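Local structure of putative branched-chain amino acid ABC transporter (Rhodospirillum rubrum ATCC 11170, 3HUT) at residues A16-A19 against Y20-F24; A57-A60 against R61-A64; M86-G89 against S90-K94; P107-I110 against K111-P114; G287-L290 against A291-R295. The protein probably binds branched-chain or related amino acids outside the cytoplasmic membrane and delivers them to an ABC transporter. One frame throughout, in Å; residues are numbered along the deposited sequence.

How the interactions relate
All five contacts are local, each within one helix or loop of the lobe built on the parallel sheet with strand order 2-1-3-4-5. Interactions 2 and 3 lie on adjacent helices, centres about 10 Å apart, and touch where Arg61 O meets Ile91 CD1 at 3.4 Å. Interaction 3 in turn meets interaction 4, also about 10 Å between centres, with Met86 CA 3.5 Å from Ile112 CD1. The three thus form a continuous row. Interaction 1, at the start of helix 18-37, and interaction 5, on helix 277-296, touch none of the others; their centres are about 23 Å apart, although Leu290 of interaction 5 packs on the later part of helix 18-37.

Interaction 1 of 5, residues A16-A19 against Y20-F24; sequences ANAA and YGRVF
Arg22 lays its guanidinium over the backbone of the first helical turn, with Ala19 CA and Ala18 C beneath one face of the group. Arg22 NH2 comes to 3.4 Å from Ala19 CA, and NH1 of the same group lies equally near the methyl of Ala18, 3.4 Å from its CB. A bend at chi3 (-69°) folds the chain back toward the start of helix 18-37. Below it the backbone begins its regular bonding: Arg22 N donates to Ala18 O at 3.0 Å and Val23 N to Ala19 O at 3.2 Å. Tyr20 N reaches back only three residues, to Asn17 O at 3.2 Å. Asn17 occupies the N-cap position but its side chain makes no capping bond; instead its CB lies in the plane of the Tyr20 ring, 3.8 Å from Tyr20 CD2, and the amide plane is turned 60° from the ring. Beyond the contact, Tyr20 stacks with Phe80 and meets Phe278 edge-to-face. Helix 18-37 is the crossover of the beta-alpha-beta unit between strands 5-11 and 46-52. Within this first turn the guanidinium serves as a flat surface for van der Waals packing against peptide and methyl groups, and it makes no hydrogen bond or salt bridge across the contact.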
# COMPACT_ATOMS: atom_id res chain seq x y z
N ALA A 16 4.44 -15.74 -13.25
CA ALA A 16 5.11 -14.46 -13.37
C ALA A 16 5.20 -13.67 -12.07
O ALA A 16 6.11 -12.86 -11.90
CB ALA A 16 4.41 -13.62 -14.43
N ASN A 17 4.27 -13.90 -11.15
CA ASN A 17 4.24 -13.17 -9.89
C ASN A 17 4.66 -13.98 -8.66
O ASN A 17 4.31 -13.62 -7.53
CB ASN A 17 2.83 -12.60 -9.68
CG ASN A 17 2.56 -11.41 -10.58
OD1 ASN A 17 1.43 -11.19 -11.02
ND2 ASN A 17 3.59 -10.62 -10.85
N ALA A 18 5.41 -15.05 -8.87
CA ALA A 18 5.86 -15.91 -7.78
C ALA A 18 6.69 -15.17 -6.72
O ALA A 18 6.61 -15.48 -5.53
CB ALA A 18 6.65 -17.10 -8.33
N ALA A 19 7.49 -14.20 -7.15
CA ALA A 19 8.35 -13.46 -6.23
C ALA A 19 7.54 -12.77 -5.12
O ALA A 19 8.01 -12.61 -3.99
CB ALA A 19 9.18 -12.43 -6.99
N TYR A 20 6.33 -12.36 -5.45
CA TYR A 20 5.48 -11.70 -4.48
C TYR A 20 4.96 -12.70 -3.45
O TYR A 20 4.84 -12.38 -2.27
CB TYR A 20 4.33 -11.01 -5.20
CG TYR A 20 4.82 -9.95 -6.16
CD1 TYR A 20 5.48 -8.82 -5.69
CD2 TYR A 20 4.66 -10.09 -7.54
CE1 TYR A 20 5.97 -7.85 -6.56
CE2 TYR A 20 5.14 -9.13 -8.42
CZ TYR A 20 5.79 -8.01 -7.93
OH TYR A 20 6.27 -7.05 -8.79
N GLY A 21 4.67 -13.91 -3.91
CA GLY A 21 4.18 -14.93 -3.00
C GLY A 21 5.30 -15.32 -2.05
O GLY A 21 5.06 -15.60 -0.87
N ARG A 22 6.52 -15.31 -2.55
CA ARG A 22 7.66 -15.66 -1.72
C ARG A 22 7.89 -14.66 -0.59
O ARG A 22 8.13 -15.08 0.55
CB ARG A 22 8.93 -15.80 -2.59
CG ARG A 22 8.94 -17.11 -3.39
CD ARG A 22 10.32 -17.40 -3.99
NE ARG A 22 10.69 -16.47 -5.06
CZ ARG A 22 10.33 -16.60 -6.33
NH1 ARG A 22 9.57 -17.62 -6.71
NH2 ARG A 22 10.74 -15.71 -7.23
N VAL A 23 7.80 -13.36 -0.86
CA VAL A 23 8.02 -12.39 0.20
C VAL A 23 6.84 -12.36 1.16
O VAL A 23 6.98 -11.97 2.32
CB VAL A 23 8.30 -10.96 -0.37
CG1 VAL A 23 9.52 -11.00 -1.29
CG2 VAL A 23 7.09 -10.41 -1.10
N PHE A 24 5.67 -12.79 0.68
CA PHE A 24 4.48 -12.86 1.53
C PHE A 24 4.73 -13.94 2.57
O PHE A 24 4.44 -13.76 3.76
CB PHE A 24 3.25 -13.26 0.70
CG PHE A 24 2.54 -12.11 0.04
CD1 PHE A 24 3.06 -10.81 0.09
CD2 PHE A 24 1.34 -12.33 -0.64
CE1 PHE A 24 2.39 -9.75 -0.53
CE2 PHE A 24 0.67 -11.28 -1.26
CZ PHE A 24 1.19 -9.99 -1.21

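Interaction 2 of 5, residues A57-A60 against R61-A64; sequences ADQA and RTIA
Asp58 and Arg61 form the one salt bridge of this helical turn, Asp58 OD1 standing 3.0 Å from Arg61 NH1. The carboxylate reaches the guanidinium at its edge, near the plane of the group, but the two planes are 47° apart, and a single oxygen-nitrogen pair carries the bridge. The arginine runs extended from CG to NE, and its CG starts beside the backbone N (chi1 -68°), which sends the chain back along the preceding turn. There Arg61 NH1 also lies 3.7 Å from Ala57 CB.

The backbone bonds are those of a regular alpha helix: Arg61 N to Ala57 O, Thr62 N to Asp58 O, Ile63 N to Gln59 O and, shortest of the four, Ala64 N to Ala60 O at 2.9 Å. Asp58 O also receives a weak second bond from Arg61 N at 3.3 Å.

Van der Waals contacts join side-chain carbons to carbonyl oxygens of the preceding turn. Ile63 CG1 is tight against Gln59 O at 3.0 Å, while Ala64 CB sits 3.4 Å from Ala60 O.

Along the chain, helix 57-69 follows strand 46-52, an outermost strand of the parallel sheet, and precedes strand 73-78. Ala60 and Ile63 face the sheet, both touching Glu10 of strand 5-11. Next along the same layer is helix 82-95: Ala60 meets Val84, Arg61 lies against Ala87 and Ile91, and Ala64 packs on Tyr92.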
# COMPACT_ATOMS: atom_id res chain seq x y z
N ALA A 57 -7.07 -16.91 -11.71
CA ALA A 57 -8.44 -16.82 -11.21
C ALA A 57 -9.11 -18.17 -10.98
O ALA A 57 -9.68 -18.40 -9.91
CB ALA A 57 -9.28 -15.97 -12.17
N ASP A 58 -9.04 -19.06 -11.96
CA ASP A 58 -9.67 -20.37 -11.81
C ASP A 58 -9.04 -21.18 -10.68
O ASP A 58 -9.74 -21.90 -9.97
CB ASP A 58 -9.61 -21.16 -13.12
CG ASP A 58 -10.46 -20.54 -14.21
OD1 ASP A 58 -11.61 -20.16 -13.92
OD2 ASP A 58 -9.98 -20.43 -15.36
N GLN A 59 -7.73 -21.07 -10.52
CA GLN A 59 -7.05 -21.81 -9.46
C GLN A 59 -7.47 -21.24 -8.10
O GLN A 59 -7.68 -21.98 -7.15
CB GLN A 59 -5.53 -21.70 -9.62
CG GLN A 59 -4.74 -22.55 -8.64
CD GLN A 59 -5.11 -24.02 -8.71
OE1 GLN A 59 -5.84 -24.53 -7.86
NE2 GLN A 59 -4.63 -24.71 -9.73
N ALA A 60 -7.61 -19.92 -8.04
CA ALA A 60 -8.01 -19.24 -6.82
C ALA A 60 -9.41 -19.68 -6.41
O ALA A 60 -9.73 -19.79 -5.22
CB ALA A 60 -7.97 -17.73 -7.02
N ARG A 61 -10.26 -19.93 -7.40
CA ARG A 61 -11.62 -20.35 -7.12
C ARG A 61 -11.67 -21.75 -6.50
O ARG A 61 -12.43 -21.98 -5.56
CB ARG A 61 -12.47 -20.31 -8.39
CG ARG A 61 -12.72 -18.89 -8.90
CD ARG A 61 -13.75 -18.86 -10.02
NE ARG A 61 -13.90 -17.51 -10.55
CZ ARG A 61 -13.27 -17.04 -11.62
NH1 ARG A 61 -12.44 -17.82 -12.30
NH2 ARG A 61 -13.46 -15.79 -12.01
N THR A 62 -10.87 -22.68 -7.01
CA THR A 62 -10.91 -24.01 -6.41
C THR A 62 -10.24 -23.95 -5.04
O THR A 62 -10.64 -24.67 -4.13
CB THR A 62 -10.25 -25.09 -7.33
OG1 THR A 62 -9.17 -25.73 -6.65
CG2 THR A 62 -9.78 -24.48 -8.63
N ILE A 63 -9.26 -23.06 -4.88
CA ILE A 63 -8.61 -22.91 -3.58
C ILE A 63 -9.64 -22.40 -2.56
O ILE A 63 -9.71 -22.90 -1.43
CB ILE A 63 -7.45 -21.89 -3.63
CG1 ILE A 63 -6.31 -22.42 -4.50
CG2 ILE A 63 -6.96 -21.59 -2.21
CD1 ILE A 63 -5.71 -23.71 -4.00
N ALA A 64 -10.43 -21.41 -2.98
CA ALA A 64 -11.45 -20.83 -2.12
C ALA A 64 -12.49 -21.86 -1.68
O ALA A 64 -12.89 -21.89 -0.52
CB ALA A 64 -12.13 -19.67 -2.84

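Interaction 3 of 5, residues M86-G89 against S90-K94; sequences MAAG and SIYGK
This is a within-helix contact of small residues and one aromatic ring, along most of helix 82-95, the helix that crosses over between parallel strands 73-78 and 99-101 in a beta-alpha-beta unit. Its clearest side-chain pair is Ala88 and Tyr92, one turn apart. The methyl carbon Ala88 CB touches the ring at Tyr92 CE2, 3.7 Å away, and Tyr92 CD2 approaches the carbonyl of the same alanine, 3.3 Å from Ala88 O. With CG beside the backbone N (chi1 -64°), the tyrosine is directed back along the helix, which brings CD2 and CE2 back beside Ala88.

Ala88 O is engaged twice by backbone N-H groups. Tyr92 N approaches it almost straight at 3.1 Å, with an N-H...O angle of 171°, whereas Ile91 N makes a weak bond to the same oxygen. Gly93 N binds Gly89 O at 2.8 Å. At the start of the turn Met86 O, of a selenomethionine, accepts Ser90 N at 2.9 Å; Ser90 OG lies 3.2 Å from Met86 O as well, although its proton may serve another acceptor.

The hydroxyl of Tyr92 is hydrogen-bonded to Glu10 of strand 5-11, so the ring spans from its own helix to the sheet. Ile91 also packs on Ala64 of helix 57-69, and Tyr92 on Phe67 there. Away from that helix, Met86 touches Asp108, Tyr109 and Ile112 in the segment connecting strands 99-101 and 116-118.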
# COMPACT_ATOMS: atom_id res chain seq x y z
N MSE A 86 -10.36 -10.89 -6.08
CA MSE A 86 -11.79 -10.72 -6.30
C MSE A 86 -12.45 -12.02 -6.75
O MSE A 86 -13.56 -12.34 -6.31
CB MSE A 86 -12.03 -9.61 -7.32
CG MSE A 86 -11.59 -8.24 -6.80
SE MSE A 86 -11.74 -6.82 -8.10
CE MSE A 86 -13.66 -6.66 -8.15
N ALA A 87 -11.78 -12.77 -7.62
CA ALA A 87 -12.31 -14.05 -8.09
C ALA A 87 -12.60 -14.94 -6.88
O ALA A 87 -13.68 -15.52 -6.77
CB ALA A 87 -11.30 -14.72 -9.00
N ALA A 88 -11.63 -15.05 -5.98
CA ALA A 88 -11.82 -15.87 -4.79
C ALA A 88 -12.77 -15.15 -3.83
O ALA A 88 -13.58 -15.79 -3.14
CB ALA A 88 -10.48 -16.12 -4.11
N GLY A 89 -12.68 -13.83 -3.80
CA GLY A 89 -13.53 -13.04 -2.93
C GLY A 89 -15.02 -13.28 -3.12
O GLY A 89 -15.77 -13.30 -2.14
N SER A 90 -15.45 -13.46 -4.36
CA SER A 90 -16.86 -13.69 -4.65
C SER A 90 -17.37 -14.93 -3.92
O SER A 90 -18.50 -14.94 -3.40
CB SER A 90 -17.07 -13.86 -6.16
OG SER A 90 -16.65 -12.69 -6.84
N ILE A 91 -16.54 -15.96 -3.87
CA ILE A 91 -16.87 -17.20 -3.18
C ILE A 91 -16.89 -16.99 -1.67
O ILE A 91 -17.85 -17.36 -0.99
CB ILE A 91 -15.84 -18.30 -3.53
CG1 ILE A 91 -16.01 -18.70 -5.00
CG2 ILE A 91 -16.01 -19.50 -2.59
CD1 ILE A 91 -14.97 -19.68 -5.50
N TYR A 92 -15.83 -16.39 -1.14
CA TYR A 92 -15.76 -16.14 0.30
C TYR A 92 -16.93 -15.30 0.80
O TYR A 92 -17.49 -15.58 1.85
CB TYR A 92 -14.44 -15.44 0.64
CG TYR A 92 -13.21 -16.27 0.37
CD1 TYR A 92 -13.14 -17.61 0.74
CD2 TYR A 92 -12.08 -15.69 -0.22
CE1 TYR A 92 -11.97 -18.36 0.54
CE2 TYR A 92 -10.91 -16.43 -0.42
CZ TYR A 92 -10.86 -17.76 -0.04
OH TYR A 92 -9.70 -18.47 -0.24
N GLY A 93 -17.30 -14.27 0.04
CA GLY A 93 -18.41 -13.42 0.44
C GLY A 93 -19.70 -14.20 0.52
O GLY A 93 -20.46 -14.08 1.48
N LYS A 94 -19.95 -15.01 -0.50
CA LYS A 94 -21.16 -15.83 -0.53
C LYS A 94 -21.15 -16.91 0.56
O LYS A 94 -22.19 -17.21 1.14
CB LYS A 94 -21.30 -16.50 -1.90
CG LYS A 94 -22.49 -17.44 -2.02
CD LYS A 94 -22.54 -18.08 -3.39
CE LYS A 94 -23.70 -19.06 -3.51
NZ LYS A 94 -23.69 -19.77 -4.82

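Interaction 4 of 5, residues P107-I110 against K111-P114; sequences PDYI and KISP
Tyr109 and Ile112 meet at the two ends of a type I beta turn, CD1 of the Tyr109 ring lying 3.9 Å from Ile112 CD1. Ile112 CD1 also touches Tyr109 O at 3.3 Å, so its side chain is folded against both the ring and the backbone of its partner. The turn is closed by a weak bond from Ile112 N to Tyr109 O, long at 3.3 Å though fairly straight at 164°. One residue earlier, Lys111 N makes another weak bond, to Asp108 O at 3.1 Å. The lysine chain runs back over this turn and bends at its end (chi4 67°), which brings Lys111 NZ to 3.9 Å from Pro107 O and 4.8 Å from Asp108 OD1, too far for a salt bridge, though the opposite charges may attract weakly.

Outside the turn, Tyr109 is held at its far end by a hydrogen bond from its hydroxyl group to Phe117 O, and its ring packs among strands 99-101 and 116-118, which this loop connects. Ser85 of helix 82-95 also touches Tyr109. Ile110 O is bonded to Arg329. Ile110 itself crosses Lys111 at about a right angle, its CG2 4.1 Å from Lys111 CG.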
# COMPACT_ATOMS: atom_id res chain seq x y z
N PRO A 107 -10.28 -0.36 -6.21
CA PRO A 107 -11.49 0.13 -5.54
C PRO A 107 -12.61 -0.91 -5.43
O PRO A 107 -13.23 -1.05 -4.38
CB PRO A 107 -11.90 1.31 -6.40
CG PRO A 107 -10.58 1.88 -6.82
CD PRO A 107 -9.79 0.63 -7.19
N ASP A 108 -12.86 -1.64 -6.51
CA ASP A 108 -13.94 -2.64 -6.54
C ASP A 108 -13.78 -3.86 -5.65
O ASP A 108 -14.77 -4.51 -5.33
CB ASP A 108 -14.18 -3.11 -7.98
CG ASP A 108 -14.67 -2.00 -8.88
OD1 ASP A 108 -15.05 -0.93 -8.36
OD2 ASP A 108 -14.68 -2.19 -10.11
N TYR A 109 -12.56 -4.19 -5.26
CA TYR A 109 -12.35 -5.35 -4.42
C TYR A 109 -13.09 -5.25 -3.08
O TYR A 109 -13.71 -6.22 -2.62
CB TYR A 109 -10.85 -5.55 -4.16
CG TYR A 109 -10.57 -6.46 -3.00
CD1 TYR A 109 -10.69 -7.85 -3.12
CD2 TYR A 109 -10.21 -5.94 -1.76
CE1 TYR A 109 -10.46 -8.69 -2.03
CE2 TYR A 109 -9.98 -6.77 -0.67
CZ TYR A 109 -10.11 -8.14 -0.81
OH TYR A 109 -9.89 -8.95 0.28
N ILE A 110 -13.02 -4.09 -2.45
CA ILE A 110 -13.67 -3.88 -1.15
C ILE A 110 -15.20 -3.90 -1.27
O ILE A 110 -15.90 -4.15 -0.28
CB ILE A 110 -13.21 -2.52 -0.52
CG1 ILE A 110 -13.39 -2.56 1.00
CG2 ILE A 110 -14.00 -1.37 -1.11
CD1 ILE A 110 -12.33 -3.39 1.71
N LYS A 111 -15.72 -3.67 -2.47
CA LYS A 111 -17.17 -3.64 -2.70
C LYS A 111 -17.82 -5.01 -2.94
O LYS A 111 -19.04 -5.11 -3.00
CB LYS A 111 -17.49 -2.73 -3.89
CG LYS A 111 -17.26 -1.24 -3.64
CD LYS A 111 -17.61 -0.43 -4.89
CE LYS A 111 -17.55 1.07 -4.64
NZ LYS A 111 -16.17 1.57 -4.36
N ILE A 112 -17.01 -6.05 -3.08
CA ILE A 112 -17.54 -7.39 -3.32
C ILE A 112 -18.59 -7.81 -2.30
O ILE A 112 -19.68 -8.25 -2.68
CB ILE A 112 -16.41 -8.44 -3.33
CG1 ILE A 112 -15.52 -8.21 -4.55
CG2 ILE A 112 -16.99 -9.84 -3.35
CD1 ILE A 112 -14.19 -8.94 -4.47
N SER A 113 -18.26 -7.68 -1.03
CA SER A 113 -19.17 -8.07 0.05
C SER A 113 -18.62 -7.58 1.38
O SER A 113 -17.52 -7.02 1.44
CB SER A 113 -19.32 -9.59 0.09
OG SER A 113 -18.19 -10.20 0.70
N PRO A 114 -19.38 -7.77 2.48
CA PRO A 114 -18.92 -7.32 3.80
C PRO A 114 -17.79 -8.20 4.35
O PRO A 114 -17.33 -8.00 5.47
CB PRO A 114 -20.18 -7.43 4.66
CG PRO A 114 -21.31 -7.33 3.66
CD PRO A 114 -20.80 -8.17 2.53

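Interaction 5 of 5, residues G287-L290 against A291-R295; sequences GIML and AAVGR
Four successive i to i+4 bonds carry the helix through this segment: Ala291 N to Gly287 O, Ala292 N to Ile288 O, Val293 N to Met289 O at 2.9 Å, and Gly294 N to Leu290 O at 2.8 Å. Val293 adds a side-chain contact to the same residue its N-H binds, Val293 CG2 sitting 3.2 Å from Met289 O: CG1 is anti to the backbone N (chi1 178°), which leaves CG2 beside that N and facing the carbonyl. Val293 CG2 is a loose 4.5 Å from CG of Met289, a selenomethionine.

Ile288 O has a second partner besides Ala292 N: a water donates to Ile288 O at 2.8 Å and accepts from Arg295 NH2 at 3.1 Å, lying at the edge of the guanidinium. One face of that group rests over Ala291 O, and the bend at chi3 (-66°) returns the chain toward the preceding turn. Arg295 NH2 also binds Ala308 O.

The contact is largely buried because helix 277-296 is wedged between neighbours. On helix 302-310, Met289 packs on Leu309, Ala292 on Leu305 and Ala308, and Val293 on Leu305; Leu290 meets Leu32 and Phe35 of helix 18-37, while Leu7 of strand 5-11 receives Met289 and Leu290.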
# COMPACT_ATOMS: atom_id res chain seq x y z
N GLY A 287 -0.35 -9.80 10.70
CA GLY A 287 -0.50 -9.26 12.04
C GLY A 287 -1.90 -8.76 12.33
O GLY A 287 -2.42 -8.95 13.43
N ILE A 288 -2.51 -8.10 11.35
CA ILE A 288 -3.87 -7.59 11.52
C ILE A 288 -4.82 -8.77 11.75
O ILE A 288 -5.69 -8.72 12.62
CB ILE A 288 -4.32 -6.79 10.27
CG1 ILE A 288 -3.55 -5.46 10.21
CG2 ILE A 288 -5.84 -6.53 10.33
CD1 ILE A 288 -3.80 -4.63 8.96
N MSE A 289 -4.65 -9.82 10.95
CA MSE A 289 -5.48 -11.01 11.06
C MSE A 289 -5.32 -11.68 12.42
O MSE A 289 -6.31 -11.99 13.09
CB MSE A 289 -5.11 -12.00 9.95
CG MSE A 289 -5.91 -13.29 9.95
SE MSE A 289 -7.79 -13.04 9.54
CE MSE A 289 -7.68 -13.01 7.61
N LEU A 290 -4.07 -11.91 12.83
CA LEU A 290 -3.80 -12.55 14.11
C LEU A 290 -4.34 -11.76 15.29
O LEU A 290 -4.88 -12.34 16.23
CB LEU A 290 -2.29 -12.78 14.26
CG LEU A 290 -1.69 -13.82 13.30
CD1 LEU A 290 -0.17 -13.85 13.42
CD2 LEU A 290 -2.28 -15.19 13.61
N ALA A 291 -4.20 -10.45 15.26
CA ALA A 291 -4.71 -9.63 16.35
C ALA A 291 -6.23 -9.81 16.43
O ALA A 291 -6.79 -9.91 17.52
CB ALA A 291 -4.36 -8.16 16.12
N ALA A 292 -6.88 -9.86 15.27
CA ALA A 292 -8.33 -10.04 15.23
C ALA A 292 -8.70 -11.41 15.81
O ALA A 292 -9.67 -11.53 16.57
CB ALA A 292 -8.82 -9.93 13.79
N VAL A 293 -7.94 -12.44 15.45
CA VAL A 293 -8.20 -13.77 15.98
C VAL A 293 -8.00 -13.72 17.50
O VAL A 293 -8.77 -14.31 18.26
CB VAL A 293 -7.23 -14.83 15.38
CG1 VAL A 293 -7.50 -16.20 15.99
CG2 VAL A 293 -7.39 -14.90 13.86
N GLY A 294 -6.96 -13.00 17.92
CA GLY A 294 -6.69 -12.87 19.34
C GLY A 294 -7.88 -12.30 20.09
O GLY A 294 -8.23 -12.76 21.18
N ARG A 295 -8.52 -11.28 19.52
CA ARG A 295 -9.68 -10.68 20.16
C ARG A 295 -10.88 -11.61 20.09
O ARG A 295 -11.69 -11.65 21.02
CB ARG A 295 -10.02 -9.33 19.51
CG ARG A 295 -8.97 -8.26 19.76
CD ARG A 295 -9.49 -6.88 19.37
NE ARG A 295 -9.73 -6.76 17.94
CZ ARG A 295 -8.79 -6.49 17.04
NH1 ARG A 295 -7.52 -6.33 17.41
NH2 ARG A 295 -9.11 -6.38 15.76
O HOH W 1 -6.88 -6.36 13.63